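Local coordinates for protein myosin IE heavy chain (Dictyostelium discoideum, PDB 1LKX) that uses its motor domain to couple ATP hydrolysis to movement along actin filaments and may move membranes relative to actin, at residues A225-L229 against I273-N278; Y203-L209 against I240-F246. One frame throughout, in Å; residues are numbered along the deposited sequence.

Contact 1. Residues A225-L229 against I273-N278; sequences AYEYL and ILHIGN
The ring of Tyr228 lies along the backbone around Gly277, one face over Gly277 CA in a CH-pi contact, and is the first of two bumps that fit the 225-229 and 273-278 segments together. A glycine at this point lets the ring lie directly against the main chain. With CG beside the backbone N (chi1 -70°), the ring reaches across the gap and brings its edge to the opposing backbone, where CE2 is 3.4 Å from Ile273 O. That oxygen already accepts the amide of Gly277. Farther out, the tyrosine hydroxyl passes 4.0 Å from Ile276 CG2 and hydrogen-bonds to Asp350. With an alanine in place of Tyr228, the packing over Gly277 is likely to be lost and Asp350 to be left without its hydroxyl partner.

The second bump, Leu274, runs the other way. It crosses the ring of Tyr226 at about a right angle: its CB meets Tyr226 CD2 at 3.7 Å, while CD1 stands over one face toward the rim. The other methyl, CD2, lies 4.2 Å from Leu229 CG, so the leucine fills the notch between Tyr226 and Leu229. Beyond it, His275 CD2 borders the edge of the Tyr226 ring, whose hydroxyl is hydrogen-bonded to Thr220 N.

This is plain packing in the motor domain, away from its nucleotide site. Helix 227-231 begins just after Tyr226, its N-cap residue, and rests on helix 260-276 and the residues that follow it; helix 342-372 backs Tyr228 and Ile276, helix 299-309 flanks His275, and helix 200-206 closes over Leu229 and Leu274.

Contact 2. Residues Y203-L209 against I240-F246; sequences YQMLKGL and IDDSGEF
Lys207 and Asp242 form a salt bridge where the N-terminus of helix 242-255, capped by Asp241, docks against helix 200-206 and the residues after it in the myosin motor domain. The lysine chain runs extended past the CB of Asp242 and brings NZ to within 3.0 Å of OD1, on the anti side of that oxygen and 21° out of the carboxylate plane. Neither charge relies on this bond alone: OD1 also pairs with Arg197, and NZ with Asp236, giving a chain of alternating charges that is likely to stabilise both ionised groups.

Ser243 satisfies one backbone acceptor, Lys207 O. Its OG, anti to the serine's own main-chain N, donates to that oxygen at 3.2 Å, with a C=O...donor angle of 157°. Two residues earlier, Met205 O accepts from both Gly208 N and Leu209 N, closing the backbone turn that follows Met205.

Apolar contacts border this polar face. The ring of Phe246 sits obliquely against Gly208; its CZ is 3.9 Å from Leu209 CG, and Trp267 meets the same ring. The Gln204 side chain packs its carbon skeleton against the Glu245 stem, CD to CG at 3.6 Å.

At the cap, Gly244 N points almost straight at Asp241 OD1, 3.1 Å away, approaching from above the carboxylate plane.

Overall arrangement
Contacts 1 and 2, with centres about 17 Å apart, alternate along the chain and share one helical core. Helix 200-206 joins them: Leu206, turned away from 240-246, puts CD1 3.7 Å from Leu274 CD1 and CD2 3.8 Å from Leu229 CD1, while Tyr203 OH, hydrogen-bonded to Ser198 N, packs 3.6 Å from Leu229 CD2. Helix 260-276 serves both as well, since its Trp267 meets Phe246 and its Leu274 belongs to contact 1. Their relation to the nucleotide differs. In contact 2 the side chain of Ile240 comes within about 7 Å of the bound ADP and about 11 Å of the magnesium ion, whereas contact 1 is remote from the nucleotide, metal and actin-binding sites.

Contact 1. Residues A225-L229 against I273-N278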
ATOM      1  N   ALA A 225     -11.132  24.737 -15.513  1.00 56.84           N
ATOM      2  CA  ALA A 225     -11.158  24.779 -16.971  1.00 55.27           C
ATOM      3  C   ALA A 225     -11.146  23.397 -17.629  1.00 53.74           C
ATOM      4  O   ALA A 225     -11.297  23.277 -18.842  1.00 52.97           O
ATOM      5  CB  ALA A 225      -9.984  25.610 -17.478  1.00 55.40           C
ATOM      6  N   TYR A 226     -10.968  22.352 -16.837  1.00 52.61           N
ATOM      7  CA  TYR A 226     -10.935  21.015 -17.399  1.00 52.33           C
ATOM      8  C   TYR A 226     -12.013  20.098 -16.851  1.00 51.89           C
ATOM      9  O   TYR A 226     -12.260  20.044 -15.645  1.00 51.57           O
ATOM     10  CB  TYR A 226      -9.540  20.417 -17.207  1.00 52.12           C
ATOM     11  CG  TYR A 226      -8.486  21.302 -17.818  1.00 51.19           C
ATOM     12  CD1 TYR A 226      -8.062  22.452 -17.167  1.00 50.45           C
ATOM     13  CD2 TYR A 226      -8.001  21.051 -19.095  1.00 51.72           C
ATOM     14  CE1 TYR A 226      -7.189  23.340 -17.776  1.00 52.08           C
ATOM     15  CE2 TYR A 226      -7.127  21.932 -19.717  1.00 51.89           C
ATOM     16  CZ  TYR A 226      -6.728  23.079 -19.053  1.00 52.57           C
ATOM     17  OH  TYR A 226      -5.902  23.985 -19.676  1.00 53.81           O
ATOM     18  N   GLU A 227     -12.659  19.385 -17.770  1.00 51.62           N
ATOM     19  CA  GLU A 227     -13.738  18.461 -17.456  1.00 52.10           C
ATOM     20  C   GLU A 227     -13.412  17.469 -16.339  1.00 51.07           C
ATOM     21  O   GLU A 227     -14.024  17.495 -15.268  1.00 49.56           O
ATOM     22  CB  GLU A 227     -14.130  17.702 -18.719  1.00 54.05           C
ATOM     23  CG  GLU A 227     -15.237  16.694 -18.508  1.00 59.15           C
ATOM     24  CD  GLU A 227     -16.382  17.266 -17.682  1.00 61.76           C
ATOM     25  OE1 GLU A 227     -16.730  18.451 -17.898  1.00 62.43           O
ATOM     26  OE2 GLU A 227     -16.932  16.527 -16.826  1.00 62.68           O
ATOM     27  N   TYR A 228     -12.453  16.592 -16.597  1.00 49.92           N
ATOM     28  CA  TYR A 228     -12.065  15.606 -15.615  1.00 49.41           C
ATOM     29  C   TYR A 228     -11.866  16.209 -14.227  1.00 50.02           C
ATOM     30  O   TYR A 228     -12.356  15.662 -13.241  1.00 51.71           O
ATOM     31  CB  TYR A 228     -10.789  14.887 -16.053  1.00 47.84           C
ATOM     32  CG  TYR A 228     -10.968  13.973 -17.243  1.00 46.30           C
ATOM     33  CD1 TYR A 228     -12.182  13.324 -17.475  1.00 46.52           C
ATOM     34  CD2 TYR A 228      -9.907  13.715 -18.105  1.00 45.12           C
ATOM     35  CE1 TYR A 228     -12.329  12.440 -18.542  1.00 46.56           C
ATOM     36  CE2 TYR A 228     -10.038  12.838 -19.165  1.00 45.50           C
ATOM     37  CZ  TYR A 228     -11.250  12.201 -19.382  1.00 46.60           C
ATOM     38  OH  TYR A 228     -11.383  11.330 -20.441  1.00 47.67           O
ATOM     39  N   LEU A 229     -11.164  17.334 -14.141  1.00 49.55           N
ATOM     40  CA  LEU A 229     -10.928  17.960 -12.846  1.00 49.87           C
ATOM     41  C   LEU A 229     -12.155  18.664 -12.265  1.00 50.71           C
ATOM     42  O   LEU A 229     -12.365  18.682 -11.055  1.00 51.77           O
ATOM     43  CB  LEU A 229      -9.779  18.959 -12.943  1.00 48.39           C
ATOM     44  CG  LEU A 229      -8.439  18.401 -13.417  1.00 47.39           C
ATOM     45  CD1 LEU A 229      -7.366  19.459 -13.251  1.00 47.09           C
ATOM     46  CD2 LEU A 229      -8.085  17.166 -12.621  1.00 46.12           C
ATOM     47  N   ILE A 273      -4.075  14.228 -21.558  1.00 40.98           N
ATOM     48  CA  ILE A 273      -5.149  13.621 -20.781  1.00 41.12           C
ATOM     49  C   ILE A 273      -6.149  14.688 -20.394  1.00 41.04           C
ATOM     50  O   ILE A 273      -7.354  14.459 -20.410  1.00 40.75           O
ATOM     51  CB  ILE A 273      -4.601  12.933 -19.510  1.00 40.93           C
ATOM     52  CG1 ILE A 273      -3.737  11.735 -19.923  1.00 41.18           C
ATOM     53  CG2 ILE A 273      -5.745  12.485 -18.618  1.00 39.20           C
ATOM     54  CD1 ILE A 273      -2.929  11.144 -18.804  1.00 40.35           C
ATOM     55  N   LEU A 274      -5.642  15.867 -20.060  1.00 42.36           N
ATOM     56  CA  LEU A 274      -6.510  16.971 -19.687  1.00 43.44           C
ATOM     57  C   LEU A 274      -7.352  17.434 -20.868  1.00 44.84           C
ATOM     58  O   LEU A 274      -8.535  17.739 -20.711  1.00 46.00           O
ATOM     59  CB  LEU A 274      -5.691  18.139 -19.155  1.00 42.66           C
ATOM     60  CG  LEU A 274      -5.117  17.983 -17.757  1.00 40.75           C
ATOM     61  CD1 LEU A 274      -4.536  19.313 -17.302  1.00 40.76           C
ATOM     62  CD2 LEU A 274      -6.213  17.541 -16.826  1.00 40.52           C
ATOM     63  N   HIS A 275      -6.747  17.491 -22.051  1.00 45.15           N
ATOM     64  CA  HIS A 275      -7.484  17.903 -23.231  1.00 45.35           C
ATOM     65  C   HIS A 275      -8.480  16.821 -23.616  1.00 45.77           C
ATOM     66  O   HIS A 275      -9.635  17.116 -23.895  1.00 46.94           O
ATOM     67  CB  HIS A 275      -6.521  18.200 -24.378  1.00 45.65           C
ATOM     68  CG  HIS A 275      -5.827  19.520 -24.245  1.00 47.03           C
ATOM     69  ND1 HIS A 275      -4.519  19.722 -24.635  1.00 47.32           N
ATOM     70  CD2 HIS A 275      -6.259  20.707 -23.755  1.00 46.78           C
ATOM     71  CE1 HIS A 275      -4.177  20.973 -24.387  1.00 46.92           C
ATOM     72  NE2 HIS A 275      -5.214  21.593 -23.853  1.00 46.03           N
ATOM     73  N   ILE A 276      -8.044  15.567 -23.609  1.00 45.72           N
ATOM     74  CA  ILE A 276      -8.933  14.465 -23.957  1.00 46.97           C
ATOM     75  C   ILE A 276     -10.236  14.568 -23.164  1.00 47.72           C
ATOM     76  O   ILE A 276     -11.321  14.304 -23.676  1.00 47.12           O
ATOM     77  CB  ILE A 276      -8.281  13.097 -23.647  1.00 47.15           C
ATOM     78  CG1 ILE A 276      -7.067  12.875 -24.550  1.00 47.12           C
ATOM     79  CG2 ILE A 276      -9.290  11.982 -23.842  1.00 46.43           C
ATOM     80  CD1 ILE A 276      -6.312  11.580 -24.271  1.00 46.95           C
ATOM     81  N   GLY A 277     -10.117  14.963 -21.906  1.00 48.88           N
ATOM     82  CA  GLY A 277     -11.289  15.080 -21.062  1.00 51.20           C
ATOM     83  C   GLY A 277     -12.295  16.125 -21.492  1.00 53.04           C
ATOM     84  O   GLY A 277     -13.446  16.113 -21.048  1.00 52.46           O
ATOM     85  N   ASN A 278     -11.872  17.034 -22.359  1.00 54.71           N
ATOM     86  CA  ASN A 278     -12.767  18.079 -22.811  1.00 56.60           C
ATOM     87  C   ASN A 278     -13.371  17.805 -24.176  1.00 58.14           C
ATOM     88  O   ASN A 278     -14.064  18.651 -24.738  1.00 58.36           O
ATOM     89  CB  ASN A 278     -12.038  19.418 -22.805  1.00 56.45           C
ATOM     90  CG  ASN A 278     -11.728  19.896 -21.405  1.00 56.67           C
ATOM     91  OD1 ASN A 278     -11.217  20.999 -21.206  1.00 56.38           O
ATOM     92  ND2 ASN A 278     -12.038  19.064 -20.419  1.00 58.10           N
TER

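Contact 2. Residues Y203-L209 against I240-F246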
ATOM      1  N   TYR A 203      -3.136  18.956 -10.556  1.00 40.39           N
ATOM      2  CA  TYR A 203      -3.354  20.270  -9.967  1.00 40.01           C
ATOM      3  C   TYR A 203      -2.065  21.040  -9.776  1.00 40.72           C
ATOM      4  O   TYR A 203      -2.009  22.233 -10.024  1.00 41.25           O
ATOM      5  CB  TYR A 203      -4.062  20.124  -8.632  1.00 38.34           C
ATOM      6  CG  TYR A 203      -5.347  19.363  -8.745  1.00 36.81           C
ATOM      7  CD1 TYR A 203      -5.363  17.979  -8.724  1.00 37.11           C
ATOM      8  CD2 TYR A 203      -6.547  20.030  -8.903  1.00 36.93           C
ATOM      9  CE1 TYR A 203      -6.558  17.273  -8.857  1.00 37.84           C
ATOM     10  CE2 TYR A 203      -7.741  19.343  -9.039  1.00 37.44           C
ATOM     11  CZ  TYR A 203      -7.745  17.966  -9.011  1.00 37.54           C
ATOM     12  OH  TYR A 203      -8.945  17.300  -9.104  1.00 36.58           O
ATOM     13  N   GLN A 204      -1.025  20.343  -9.349  1.00 42.45           N
ATOM     14  CA  GLN A 204       0.258  20.975  -9.104  1.00 46.16           C
ATOM     15  C   GLN A 204       0.923  21.484 -10.379  1.00 47.22           C
ATOM     16  O   GLN A 204       1.568  22.531 -10.380  1.00 47.27           O
ATOM     17  CB  GLN A 204       1.161  19.990  -8.368  1.00 47.03           C
ATOM     18  CG  GLN A 204       0.445  19.334  -7.202  1.00 47.87           C
ATOM     19  CD  GLN A 204       1.344  18.462  -6.369  1.00 49.05           C
ATOM     20  OE1 GLN A 204       2.200  17.758  -6.892  1.00 49.77           O
ATOM     21  NE2 GLN A 204       1.140  18.490  -5.056  1.00 50.61           N
ATOM     22  N   MET A 205       0.767  20.741 -11.466  1.00 49.48           N
ATOM     23  CA  MET A 205       1.341  21.147 -12.744  1.00 51.95           C
ATOM     24  C   MET A 205       0.667  22.429 -13.217  1.00 53.05           C
ATOM     25  O   MET A 205       1.323  23.368 -13.676  1.00 53.30           O
ATOM     26  CB  MET A 205       1.125  20.064 -13.793  1.00 52.23           C
ATOM     27  CG  MET A 205       1.134  20.598 -15.202  1.00 54.54           C
ATOM     28  SD  MET A 205       0.522  19.390 -16.367  1.00 59.82           S
ATOM     29  CE  MET A 205       2.042  18.867 -17.163  1.00 58.81           C
ATOM     30  N   LEU A 206      -0.657  22.451 -13.107  1.00 53.28           N
ATOM     31  CA  LEU A 206      -1.435  23.602 -13.521  1.00 53.52           C
ATOM     32  C   LEU A 206      -1.066  24.877 -12.763  1.00 54.89           C
ATOM     33  O   LEU A 206      -1.338  25.978 -13.243  1.00 55.99           O
ATOM     34  CB  LEU A 206      -2.923  23.298 -13.366  1.00 51.37           C
ATOM     35  CG  LEU A 206      -3.681  22.975 -14.654  1.00 50.89           C
ATOM     36  CD1 LEU A 206      -2.822  22.149 -15.580  1.00 50.71           C
ATOM     37  CD2 LEU A 206      -4.961  22.236 -14.316  1.00 51.48           C
ATOM     38  N   LYS A 207      -0.440  24.734 -11.594  1.00 55.08           N
ATOM     39  CA  LYS A 207      -0.051  25.892 -10.806  1.00 55.93           C
ATOM     40  C   LYS A 207       1.452  25.949 -10.625  1.00 56.25           C
ATOM     41  O   LYS A 207       1.960  26.728  -9.829  1.00 56.58           O
ATOM     42  CB  LYS A 207      -0.719  25.841  -9.439  1.00 56.87           C
ATOM     43  CG  LYS A 207      -2.217  25.661  -9.505  1.00 59.57           C
ATOM     44  CD  LYS A 207      -2.812  25.497  -8.107  1.00 62.84           C
ATOM     45  CE  LYS A 207      -4.261  24.968  -8.166  1.00 64.72           C
ATOM     46  NZ  LYS A 207      -4.889  24.740  -6.819  1.00 62.32           N
ATOM     47  N   GLY A 208       2.172  25.128 -11.373  1.00 57.17           N
ATOM     48  CA  GLY A 208       3.613  25.116 -11.234  1.00 59.02           C
ATOM     49  C   GLY A 208       4.370  25.481 -12.488  1.00 60.54           C
ATOM     50  O   GLY A 208       5.404  26.140 -12.420  1.00 60.64           O
ATOM     51  N   LEU A 209       3.866  25.049 -13.637  1.00 62.46           N
ATOM     52  CA  LEU A 209       4.516  25.349 -14.904  1.00 64.12           C
ATOM     53  C   LEU A 209       4.417  26.830 -15.259  1.00 65.91           C
ATOM     54  O   LEU A 209       3.487  27.527 -14.838  1.00 65.99           O
ATOM     55  CB  LEU A 209       3.900  24.516 -16.027  1.00 62.39           C
ATOM     56  CG  LEU A 209       4.190  23.024 -15.982  1.00 61.17           C
ATOM     57  CD1 LEU A 209       3.574  22.372 -17.199  1.00 62.48           C
ATOM     58  CD2 LEU A 209       5.685  22.792 -15.956  1.00 60.21           C
ATOM     59  N   ILE A 240      -2.537  20.788   1.362  1.00 65.52           N
ATOM     60  CA  ILE A 240      -1.519  20.785   0.313  1.00 65.13           C
ATOM     61  C   ILE A 240      -1.255  22.124  -0.362  1.00 64.82           C
ATOM     62  O   ILE A 240      -2.163  22.925  -0.562  1.00 65.20           O
ATOM     63  CB  ILE A 240      -1.896  19.787  -0.808  1.00 64.80           C
ATOM     64  CG1 ILE A 240      -2.593  18.551  -0.221  1.00 65.71           C
ATOM     65  CG2 ILE A 240      -0.661  19.393  -1.580  1.00 65.02           C
ATOM     66  CD1 ILE A 240      -1.814  17.818   0.869  1.00 65.94           C
ATOM     67  N   ASP A 241       0.002  22.350  -0.719  1.00 64.22           N
ATOM     68  CA  ASP A 241       0.393  23.567  -1.407  1.00 64.75           C
ATOM     69  C   ASP A 241       0.843  23.150  -2.802  1.00 64.89           C
ATOM     70  O   ASP A 241       2.017  22.864  -3.039  1.00 65.07           O
ATOM     71  CB  ASP A 241       1.532  24.262  -0.664  1.00 65.39           C
ATOM     72  CG  ASP A 241       2.143  25.397  -1.465  1.00 66.93           C
ATOM     73  OD1 ASP A 241       1.554  25.778  -2.503  1.00 68.34           O
ATOM     74  OD2 ASP A 241       3.210  25.907  -1.059  1.00 67.46           O
ATOM     75  N   ASP A 242      -0.103  23.114  -3.730  1.00 64.54           N
ATOM     76  CA  ASP A 242       0.190  22.689  -5.091  1.00 63.84           C
ATOM     77  C   ASP A 242       1.371  23.403  -5.722  1.00 63.81           C
ATOM     78  O   ASP A 242       2.322  22.769  -6.170  1.00 63.93           O
ATOM     79  CB  ASP A 242      -1.046  22.875  -5.968  1.00 63.11           C
ATOM     80  CG  ASP A 242      -2.218  22.024  -5.510  1.00 62.39           C
ATOM     81  OD1 ASP A 242      -3.352  22.289  -5.950  1.00 63.13           O
ATOM     82  OD2 ASP A 242      -2.010  21.085  -4.719  1.00 60.78           O
ATOM     83  N   SER A 243       1.309  24.729  -5.743  1.00 64.10           N
ATOM     84  CA  SER A 243       2.352  25.534  -6.357  1.00 61.97           C
ATOM     85  C   SER A 243       3.733  25.280  -5.796  1.00 60.24           C
ATOM     86  O   SER A 243       4.665  25.017  -6.542  1.00 58.73           O
ATOM     87  CB  SER A 243       2.012  27.015  -6.221  1.00 63.29           C
ATOM     88  OG  SER A 243       2.893  27.795  -7.009  1.00 65.09           O
ATOM     89  N   GLY A 244       3.859  25.357  -4.477  1.00 59.61           N
ATOM     90  CA  GLY A 244       5.151  25.149  -3.857  1.00 59.92           C
ATOM     91  C   GLY A 244       5.605  23.722  -3.982  1.00 60.09           C
ATOM     92  O   GLY A 244       6.798  23.440  -4.098  1.00 59.13           O
ATOM     93  N   GLU A 245       4.634  22.819  -3.963  1.00 61.03           N
ATOM     94  CA  GLU A 245       4.904  21.398  -4.063  1.00 61.95           C
ATOM     95  C   GLU A 245       5.490  21.001  -5.426  1.00 61.14           C
ATOM     96  O   GLU A 245       6.395  20.171  -5.511  1.00 60.91           O
ATOM     97  CB  GLU A 245       3.614  20.620  -3.798  1.00 63.88           C
ATOM     98  CG  GLU A 245       3.797  19.130  -3.832  1.00 67.37           C
ATOM     99  CD  GLU A 245       4.826  18.676  -2.839  1.00 68.98           C
ATOM    100  OE1 GLU A 245       5.827  18.061  -3.270  1.00 70.81           O
ATOM    101  OE2 GLU A 245       4.628  18.939  -1.633  1.00 70.14           O
ATOM    102  N   PHE A 246       4.975  21.599  -6.491  1.00 60.05           N
ATOM    103  CA  PHE A 246       5.451  21.280  -7.824  1.00 59.18           C
ATOM    104  C   PHE A 246       6.942  21.530  -7.963  1.00 58.74           C
ATOM    105  O   PHE A 246       7.633  20.803  -8.661  1.00 59.21           O
ATOM    106  CB  PHE A 246       4.705  22.107  -8.862  1.00 59.27           C
ATOM    107  CG  PHE A 246       5.114  21.811 -10.275  1.00 59.43           C
ATOM    108  CD1 PHE A 246       4.753  20.615 -10.883  1.00 59.66           C
ATOM    109  CD2 PHE A 246       5.873  22.727 -10.998  1.00 59.93           C
ATOM    110  CE1 PHE A 246       5.139  20.331 -12.196  1.00 59.00           C
ATOM    111  CE2 PHE A 246       6.264  22.455 -12.308  1.00 59.68           C
ATOM    112  CZ  PHE A 246       5.896  21.253 -12.908  1.00 59.88           C
TER